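Local atomic coordinates of carboxyvinyl-carboxyphosphonate phosphorylmutase (PDB entry 4IQD), a protein that belongs to the phosphoenolpyruvate phosphomutase family, whose members are built on a TIM-barrel fold, and binds pyruvic acid. Residues A216-T219 with P225-S228; E201-F206 with M235-V240; A52-G57 with A120-D125. One frame throughout, in Å; residues are numbered along the deposited sequence.

Contact 1: residues A216-T219 with P225-S228. With PYR (pyruvic acid), chain E.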
loop_
_atom_site.group_PDB
_atom_site.type_symbol
_atom_site.label_atom_id
_atom_site.label_comp_id
_atom_site.label_asym_id
_atom_site.label_seq_id
_atom_site.Cartn_x
_atom_site.Cartn_y
_atom_site.Cartn_z
ATOM N N ALA A 216 21.178 -10.973 -8.200
ATOM C CA ALA A 216 20.498 -11.116 -9.477
ATOM C C ALA A 216 19.148 -10.420 -9.405
ATOM O O ALA A 216 18.430 -10.551 -8.419
ATOM C CB ALA A 216 20.321 -12.579 -9.818
ATOM N N ASN A 217 18.813 -9.673 -10.449
ATOM C CA ASN A 217 17.558 -8.932 -10.505
ATOM C C ASN A 217 16.494 -9.662 -11.311
ATOM O O ASN A 217 16.462 -9.552 -12.536
ATOM C CB ASN A 217 17.801 -7.559 -11.131
ATOM C CG ASN A 217 16.540 -6.717 -11.215
ATOM O OD1 ASN A 217 15.584 -6.917 -10.463
ATOM N ND2 ASN A 217 16.538 -5.757 -12.131
HETATM N N MSE A 218 15.621 -10.399 -10.636
HETATM C CA MSE A 218 14.548 -11.075 -11.351
HETATM C C MSE A 218 13.252 -10.305 -11.505
HETATM O O MSE A 218 12.208 -10.715 -11.005
HETATM C CB MSE A 218 14.289 -12.476 -10.818
HETATM C CG MSE A 218 15.098 -13.513 -11.547
HETATM SE SE MSE A 218 14.443 -14.016 -13.328
HETATM C CE MSE A 218 14.637 -12.391 -14.360
ATOM N N THR A 219 13.328 -9.197 -12.228
ATOM C CA THR A 219 12.148 -8.410 -12.526
ATOM C C THR A 219 11.558 -8.890 -13.851
ATOM O O THR A 219 12.285 -9.281 -14.762
ATOM C CB THR A 219 12.475 -6.906 -12.558
ATOM O OG1 THR A 219 11.273 -6.151 -12.745
ATOM C CG2 THR A 219 13.467 -6.589 -13.663
ATOM N N PRO A 225 16.388 -13.246 -18.516
ATOM C CA PRO A 225 15.546 -14.426 -18.729
ATOM C C PRO A 225 15.107 -15.011 -17.397
ATOM O O PRO A 225 15.717 -14.728 -16.367
ATOM C CB PRO A 225 16.484 -15.399 -19.453
ATOM C CG PRO A 225 17.590 -14.564 -19.977
ATOM C CD PRO A 225 17.764 -13.473 -18.982
ATOM N N TYR A 226 14.061 -15.825 -17.417
ATOM C CA TYR A 226 13.504 -16.344 -16.178
ATOM C C TYR A 226 14.231 -17.593 -15.703
ATOM O O TYR A 226 13.721 -18.706 -15.791
ATOM C CB TYR A 226 12.001 -16.573 -16.318
ATOM C CG TYR A 226 11.277 -15.316 -16.730
ATOM C CD1 TYR A 226 10.960 -15.082 -18.060
ATOM C CD2 TYR A 226 10.941 -14.347 -15.794
ATOM C CE1 TYR A 226 10.313 -13.930 -18.445
ATOM C CE2 TYR A 226 10.291 -13.186 -16.170
ATOM C CZ TYR A 226 9.981 -12.982 -17.500
ATOM O OH TYR A 226 9.333 -11.833 -17.893
ATOM N N TYR A 227 15.446 -17.387 -15.214
ATOM C CA TYR A 227 16.192 -18.446 -14.572
ATOM C C TYR A 227 15.606 -18.705 -13.200
ATOM O O TYR A 227 15.069 -17.799 -12.567
ATOM C CB TYR A 227 17.656 -18.051 -14.411
ATOM C CG TYR A 227 18.422 -17.949 -15.703
ATOM C CD1 TYR A 227 18.833 -16.720 -16.189
ATOM C CD2 TYR A 227 18.741 -19.085 -16.431
ATOM C CE1 TYR A 227 19.544 -16.622 -17.367
ATOM C CE2 TYR A 227 19.449 -18.999 -17.608
ATOM C CZ TYR A 227 19.848 -17.765 -18.075
ATOM O OH TYR A 227 20.555 -17.671 -19.251
ATOM N N SER A 228 15.711 -19.940 -12.733
ATOM C CA SER A 228 15.302 -20.250 -11.374
ATOM C C SER A 228 16.383 -19.753 -10.423
ATOM O O SER A 228 17.469 -19.373 -10.860
ATOM C CB SER A 228 15.067 -21.753 -11.201
ATOM O OG SER A 228 16.263 -22.490 -11.389
HETATM C C PYR E . 15.708 -20.958 -18.673
HETATM O O PYR E . 15.916 -19.728 -18.272
HETATM O OXT PYR E . 16.718 -21.789 -18.776
HETATM C CA PYR E . 14.424 -21.374 -19.011
HETATM O O3 PYR E . 14.252 -22.464 -19.711
HETATM C CB PYR E . 13.225 -20.597 -18.560
#
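M218, a selenomethionine just past the end of strand 215-217, reaches across to the P225-Y227 backbone and obliquely to the Y226 ring. Its CB still belongs to the barrel side and packs against V240 of the neighbouring strand. CG leads outward from there, and the side chain then bends twice, at chi2 (-77°) and chi3 (65°), so that selenium and methyl fold round the loop instead of running straight past it. SE lies 3.8 Å from Y226 CA. It is also 4.3 Å from Y226 CD2, a Met-aromatic contact in which selenium stands 5.4 Å from the centroid of the Y226 ring, well off the ring normal and obliquely placed. SE and the terminal CE of M218 both lie on P225 O, at 3.4 Å and 3.3 Å. That carbonyl also receives a weak hydrogen bond from Y227 N, which closes an inverse gamma turn centred on Y226; the selenomethionine therefore packs directly against the turn. The Y226 ring extends back along the loop, where its OH hydrogen-bonds to F221 N.

On the far flank of the loop a pyruvic acid molecule of chain E is near Y226 and Y227: its CB lies 3.4 Å from Y226 O, and its O approaches Y227 CD2 at 3.4 Å, oblique to that ring. Helix 229-234 closes over M218 through F232, while Q267 of the second subunit makes a weak hydrogen bond to M218 O. The contact folds a beta-alpha loop of the TIM barrel back onto the strand from which it springs.

Contact 2: residues E201-F206 with M235-V240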
loop_
_atom_site.group_PDB
_atom_site.type_symbol
_atom_site.label_atom_id
_atom_site.label_comp_id
_atom_site.label_asym_id
_atom_site.label_seq_id
_atom_site.Cartn_x
_atom_site.Cartn_y
_atom_site.Cartn_z
ATOM N N GLU A 201 28.016 -16.867 -19.537
ATOM C CA GLU A 201 29.457 -16.665 -19.442
ATOM C C GLU A 201 29.805 -15.327 -18.799
ATOM O O GLU A 201 30.824 -15.211 -18.129
ATOM C CB GLU A 201 30.135 -16.787 -20.813
ATOM C CG GLU A 201 29.992 -15.569 -21.713
ATOM C CD GLU A 201 31.271 -15.243 -22.469
ATOM O OE1 GLU A 201 32.204 -16.076 -22.460
ATOM O OE2 GLU A 201 31.348 -14.147 -23.065
ATOM N N GLU A 202 28.960 -14.320 -18.996
ATOM C CA GLU A 202 29.213 -13.017 -18.395
ATOM C C GLU A 202 28.970 -13.060 -16.896
ATOM O O GLU A 202 29.684 -12.426 -16.124
ATOM C CB GLU A 202 28.370 -11.925 -19.055
ATOM C CG GLU A 202 28.831 -11.587 -20.466
ATOM C CD GLU A 202 28.303 -10.255 -20.969
ATOM O OE1 GLU A 202 27.637 -9.541 -20.192
ATOM O OE2 GLU A 202 28.562 -9.921 -22.144
ATOM N N PHE A 203 27.962 -13.826 -16.490
ATOM C CA PHE A 203 27.653 -13.984 -15.074
ATOM C C PHE A 203 28.848 -14.627 -14.379
ATOM O O PHE A 203 29.407 -14.066 -13.435
ATOM C CB PHE A 203 26.403 -14.847 -14.862
ATOM C CG PHE A 203 25.138 -14.263 -15.451
ATOM C CD1 PHE A 203 25.087 -12.960 -15.894
ATOM C CD2 PHE A 203 23.990 -15.023 -15.536
ATOM C CE1 PHE A 203 23.920 -12.452 -16.426
ATOM C CE2 PHE A 203 22.832 -14.521 -16.067
ATOM C CZ PHE A 203 22.797 -13.229 -16.512
ATOM N N ARG A 204 29.238 -15.805 -14.861
ATOM C CA ARG A 204 30.356 -16.551 -14.289
ATOM C C ARG A 204 31.667 -15.764 -14.331
ATOM O O ARG A 204 32.458 -15.817 -13.390
ATOM C CB ARG A 204 30.522 -17.888 -15.015
ATOM C CG ARG A 204 29.272 -18.764 -15.032
ATOM C CD ARG A 204 29.567 -20.123 -15.663
ATOM N NE ARG A 204 28.437 -21.049 -15.599
ATOM C CZ ARG A 204 28.197 -21.876 -14.584
ATOM N NH1 ARG A 204 29.002 -21.891 -13.532
ATOM N NH2 ARG A 204 27.146 -22.684 -14.614
ATOM N N LEU A 205 31.895 -15.040 -15.423
ATOM C CA LEU A 205 33.111 -14.243 -15.564
ATOM C C LEU A 205 33.137 -13.078 -14.587
ATOM O O LEU A 205 34.170 -12.783 -13.985
ATOM C CB LEU A 205 33.253 -13.705 -16.983
ATOM C CG LEU A 205 34.428 -12.746 -17.186
ATOM C CD1 LEU A 205 35.753 -13.437 -16.879
ATOM C CD2 LEU A 205 34.435 -12.183 -18.594
ATOM N N PHE A 206 32.000 -12.407 -14.452
ATOM C CA PHE A 206 31.901 -11.263 -13.559
ATOM C C PHE A 206 32.152 -11.727 -12.131
ATOM O O PHE A 206 32.914 -11.109 -11.393
ATOM C CB PHE A 206 30.526 -10.604 -13.687
ATOM C CG PHE A 206 30.438 -9.246 -13.047
ATOM C CD1 PHE A 206 30.694 -8.100 -13.781
ATOM C CD2 PHE A 206 30.083 -9.113 -11.714
ATOM C CE1 PHE A 206 30.609 -6.847 -13.197
ATOM C CE2 PHE A 206 29.995 -7.863 -11.125
ATOM C CZ PHE A 206 30.260 -6.729 -11.868
HETATM N N MSE A 235 25.360 -20.367 -11.153
HETATM C CA MSE A 235 25.875 -19.467 -12.164
HETATM C C MSE A 235 26.655 -18.318 -11.535
HETATM O O MSE A 235 27.188 -17.460 -12.236
HETATM C CB MSE A 235 24.736 -18.947 -13.034
HETATM C CG MSE A 235 24.035 -20.027 -13.846
HETATM SE SE MSE A 235 23.166 -19.186 -15.352
HETATM C CE MSE A 235 24.703 -18.093 -15.666
ATOM N N GLY A 236 26.710 -18.306 -10.208
ATOM C CA GLY A 236 27.576 -17.386 -9.492
ATOM C C GLY A 236 26.884 -16.314 -8.672
ATOM O O GLY A 236 27.495 -15.298 -8.341
ATOM N N PHE A 237 25.617 -16.534 -8.342
ATOM C CA PHE A 237 24.861 -15.571 -7.543
ATOM C C PHE A 237 24.515 -16.121 -6.170
ATOM O O PHE A 237 24.319 -17.320 -6.002
ATOM C CB PHE A 237 23.595 -15.126 -8.275
ATOM C CG PHE A 237 23.865 -14.211 -9.430
ATOM C CD1 PHE A 237 24.050 -12.857 -9.223
ATOM C CD2 PHE A 237 23.946 -14.705 -10.719
ATOM C CE1 PHE A 237 24.309 -12.011 -10.278
ATOM C CE2 PHE A 237 24.203 -13.864 -11.779
ATOM C CZ PHE A 237 24.384 -12.514 -11.558
ATOM N N GLN A 238 24.442 -15.233 -5.186
ATOM C CA GLN A 238 24.192 -15.649 -3.811
ATOM C C GLN A 238 22.919 -15.032 -3.243
ATOM O O GLN A 238 22.546 -15.293 -2.101
ATOM C CB GLN A 238 25.403 -15.323 -2.941
ATOM C CG GLN A 238 26.688 -15.892 -3.510
ATOM C CD GLN A 238 27.912 -15.495 -2.726
ATOM O OE1 GLN A 238 27.910 -15.518 -1.496
ATOM N NE2 GLN A 238 28.973 -15.128 -3.434
HETATM N N MSE A 239 22.253 -14.213 -4.049
HETATM C CA MSE A 239 20.961 -13.660 -3.676
HETATM C C MSE A 239 20.238 -13.195 -4.929
HETATM O O MSE A 239 20.870 -12.840 -5.924
HETATM C CB MSE A 239 21.122 -12.509 -2.683
HETATM C CG MSE A 239 21.384 -11.159 -3.320
HETATM SE SE MSE A 239 22.015 -9.828 -2.045
HETATM C CE MSE A 239 23.881 -10.379 -1.963
ATOM N N VAL A 240 18.911 -13.212 -4.886
ATOM C CA VAL A 240 18.112 -12.813 -6.033
ATOM C C VAL A 240 16.849 -12.087 -5.595
ATOM O O VAL A 240 16.158 -12.519 -4.675
ATOM C CB VAL A 240 17.755 -14.022 -6.927
ATOM C CG1 VAL A 240 17.248 -15.178 -6.089
ATOM C CG2 VAL A 240 16.740 -13.631 -7.988
#
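The guanidinium of R204 is held by a salt bridge from NH2 to E200 OE1 one turn earlier in the helix, and M235 lies against one of its faces, with M235 CA 4.1 Å above the plane and over its centre. The two side chains cross at about a right angle: R204 is extended from CG to NE and passes over the start of M235, with NH2 4.2 Å from M235 CG. Beneath this crossing M235 O is buried without a hydrogen-bonding partner; R204 N and R204 CG are each 3.7 Å from it, so the carbonyl is covered by packing alone.

F203, one residue back on the helix, carries the aromatic part. With CG anti to its carbonyl carbon (chi1 -62°), its ring is directed at the loop and offers a face to F237. The edge of F237 points into that face in a T-shaped stack, the centroids 5.5 Å apart and the planes at 78°; F237 CE2 approaches F203 CG at 3.8 Å. The methyl end of selenomethionine M235 sits at the F203 edge, near the ring plane, though the modelled separation there is too short to be trusted.

Between M235 and F237 the chain turns at G236, whose positive phi (113°) ends helix 229-234 in a Schellman motif and sends the backbone on toward strand 239-242. F237 also packs on A216 of strand 215-217 and on L214 before it. The far side of helix 200-209 rests on helix 174-187 through L205 and F206, leaving the helix between that neighbour and the M235-F237 turn.

Contact 3: residues A52-G57 with A120-D125. With PYR (pyruvic acid), chain C.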
loop_
_atom_site.group_PDB
_atom_site.type_symbol
_atom_site.label_atom_id
_atom_site.label_comp_id
_atom_site.label_asym_id
_atom_site.label_seq_id
_atom_site.Cartn_x
_atom_site.Cartn_y
_atom_site.Cartn_z
ATOM N N ALA A 52 14.097 -12.571 3.870
ATOM C CA ALA A 52 14.557 -11.215 3.652
ATOM C C ALA A 52 13.578 -10.569 2.695
ATOM O O ALA A 52 12.903 -11.261 1.942
ATOM C CB ALA A 52 15.963 -11.215 3.076
ATOM N N LEU A 53 13.484 -9.247 2.737
ATOM C CA LEU A 53 12.517 -8.537 1.913
ATOM C C LEU A 53 13.187 -7.407 1.163
ATOM O O LEU A 53 14.248 -6.938 1.560
ATOM C CB LEU A 53 11.385 -7.975 2.771
ATOM C CG LEU A 53 10.472 -8.976 3.469
ATOM C CD1 LEU A 53 9.452 -8.228 4.295
ATOM C CD2 LEU A 53 9.789 -9.879 2.461
ATOM N N TYR A 54 12.555 -6.971 0.081
ATOM C CA TYR A 54 13.107 -5.918 -0.753
ATOM C C TYR A 54 12.108 -4.786 -0.922
ATOM O O TYR A 54 10.933 -5.014 -1.188
ATOM C CB TYR A 54 13.487 -6.489 -2.121
ATOM C CG TYR A 54 14.208 -5.529 -3.040
ATOM C CD1 TYR A 54 15.517 -5.138 -2.783
ATOM C CD2 TYR A 54 13.594 -5.037 -4.183
ATOM C CE1 TYR A 54 16.186 -4.271 -3.630
ATOM C CE2 TYR A 54 14.258 -4.172 -5.036
ATOM C CZ TYR A 54 15.552 -3.789 -4.754
ATOM O OH TYR A 54 16.215 -2.926 -5.602
ATOM N N LEU A 55 12.582 -3.560 -0.754
ATOM C CA LEU A 55 11.766 -2.398 -1.051
ATOM C C LEU A 55 12.318 -1.696 -2.282
ATOM O O LEU A 55 13.368 -1.059 -2.223
ATOM C CB LEU A 55 11.735 -1.441 0.135
ATOM C CG LEU A 55 10.806 -0.241 -0.031
ATOM C CD1 LEU A 55 9.371 -0.702 -0.231
ATOM C CD2 LEU A 55 10.915 0.689 1.164
ATOM N N SER A 56 11.617 -1.831 -3.402
ATOM C CA SER A 56 12.063 -1.237 -4.658
ATOM C C SER A 56 11.430 0.126 -4.877
ATOM O O SER A 56 10.258 0.328 -4.567
ATOM C CB SER A 56 11.721 -2.152 -5.831
ATOM O OG SER A 56 10.742 -1.564 -6.669
ATOM N N GLY A 57 12.207 1.057 -5.417
ATOM C CA GLY A 57 11.699 2.385 -5.708
ATOM C C GLY A 57 10.554 2.296 -6.692
ATOM O O GLY A 57 9.563 3.020 -6.586
ATOM N N ALA A 120 19.930 -3.441 5.067
ATOM C CA ALA A 120 20.822 -3.167 3.938
ATOM C C ALA A 120 20.236 -2.137 2.980
ATOM O O ALA A 120 19.023 -1.962 2.912
ATOM C CB ALA A 120 21.132 -4.452 3.189
ATOM N N VAL A 121 21.105 -1.460 2.235
ATOM C CA VAL A 121 20.667 -0.483 1.244
ATOM C C VAL A 121 21.355 -0.690 -0.096
ATOM O O VAL A 121 22.512 -1.107 -0.156
ATOM C CB VAL A 121 20.922 0.966 1.707
ATOM C CG1 VAL A 121 19.966 1.346 2.833
ATOM C CG2 VAL A 121 22.377 1.151 2.130
ATOM N N GLN A 122 20.626 -0.394 -1.167
ATOM C CA GLN A 122 21.156 -0.496 -2.517
ATOM C C GLN A 122 21.320 0.882 -3.125
ATOM O O GLN A 122 20.349 1.616 -3.289
ATOM C CB GLN A 122 20.232 -1.326 -3.399
ATOM C CG GLN A 122 20.546 -1.210 -4.878
ATOM C CD GLN A 122 19.379 -1.612 -5.754
ATOM O OE1 GLN A 122 18.787 -2.675 -5.572
ATOM N NE2 GLN A 122 19.037 -0.758 -6.710
ATOM N N ILE A 123 22.556 1.221 -3.467
ATOM C CA ILE A 123 22.863 2.513 -4.056
ATOM C C ILE A 123 23.475 2.294 -5.437
ATOM O O ILE A 123 24.190 1.317 -5.654
ATOM C CB ILE A 123 23.811 3.326 -3.144
ATOM C CG1 ILE A 123 23.970 4.759 -3.648
ATOM C CG2 ILE A 123 25.165 2.651 -3.017
ATOM C CD1 ILE A 123 24.927 5.572 -2.811
ATOM N N GLU A 124 23.178 3.192 -6.372
ATOM C CA GLU A 124 23.566 2.998 -7.765
ATOM C C GLU A 124 24.419 4.131 -8.327
ATOM O O GLU A 124 24.425 5.241 -7.796
ATOM C CB GLU A 124 22.322 2.805 -8.635
ATOM C CG GLU A 124 21.431 4.029 -8.737
ATOM C CD GLU A 124 20.062 3.703 -9.307
ATOM O OE1 GLU A 124 19.466 4.574 -9.974
ATOM O OE2 GLU A 124 19.577 2.574 -9.084
ATOM N N ASP A 125 25.134 3.835 -9.411
ATOM C CA ASP A 125 26.003 4.817 -10.057
ATOM C C ASP A 125 25.319 5.572 -11.194
ATOM O O ASP A 125 25.968 6.302 -11.937
ATOM C CB ASP A 125 27.307 4.175 -10.550
ATOM C CG ASP A 125 27.081 3.011 -11.505
ATOM O OD1 ASP A 125 25.919 2.723 -11.859
ATOM O OD2 ASP A 125 28.084 2.385 -11.911
HETATM C C PYR C . 13.726 -1.998 -9.297
HETATM O O PYR C . 12.524 -2.274 -8.861
HETATM O OXT PYR C . 14.625 -1.543 -8.457
HETATM C CA PYR C . 14.025 -2.182 -10.648
HETATM O O3 PYR C . 15.188 -1.822 -11.130
HETATM C CB PYR C . 13.012 -2.808 -11.561
HETATM O O HOH W 1 17.015 -1.530 -8.217
#
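Q122 accepts a hydrogen bond from the phenol of Y54 at a point deep in the core, 2.6 Å separating Y54 OH from Q122 OE1. The strand that delivers the amide starts at A120, which packs between L93 and Y161 of the strands on its two flanks. V121 turns the other way, and the alternation of the strand brings Q122 back toward Y54. The glutamine leaves with CG anti to the backbone N (chi1 167°) and stays extended beyond it, a shape that carries the amide out across D95 of the intervening strand to the phenol. The carbonyl oxygen arrives at the edge of the Y54 ring, in the ring plane. From the amide's side the approach is less regular: the phenol oxygen lies 35° out of the carbonyl plane, so it is not aligned with a lone pair, and the ring and amide planes are inclined by 26°.

The other half of the amide is engaged too. Q122 NE2 donates to a water at 2.6 Å, and the same water donates to Y54 OH at 3.1 Å, so phenol, amide and water form a small closed ring of bonds that fixes which way round the amide sits. The water also lies beside OXT of pyruvic acid, at a distance too short to be relied on. From the first segment S56 OG donates to O of that ligand at 2.9 Å. Further along, E124 packs on R165, and D125 ends the segment with its carboxylate bonded to T166 OG1, D167 N and Y184 OH. Y54 and S56 are residues of the observed pyruvic acid pocket, and the hydrogen-bonded Q122 backs it from within the TIM barrel.

All three contacts belong to one TIM barrel. Contact 3 comes first along the chain and closes before the others begin; contact 1 is nested inside the loop closed by contact 2. Contacts 1 and 2 have centres about 11 Å apart and touch, since strands 215-217 and 239-242 are parallel neighbours: A216 N lies 3.0 Å from M239 O, a probable hydrogen bond. Contact 3 touches neither, its centre being about 16 Å from contact 1 and 19 Å from contact 2. It links strands 53-55 and 120-124 past the intervening strand 92-95, at the ligand pocket; contact 1 also brings T219 to that pocket, while contact 2 packs helix 200-209 on the turn leading into strand 239-242.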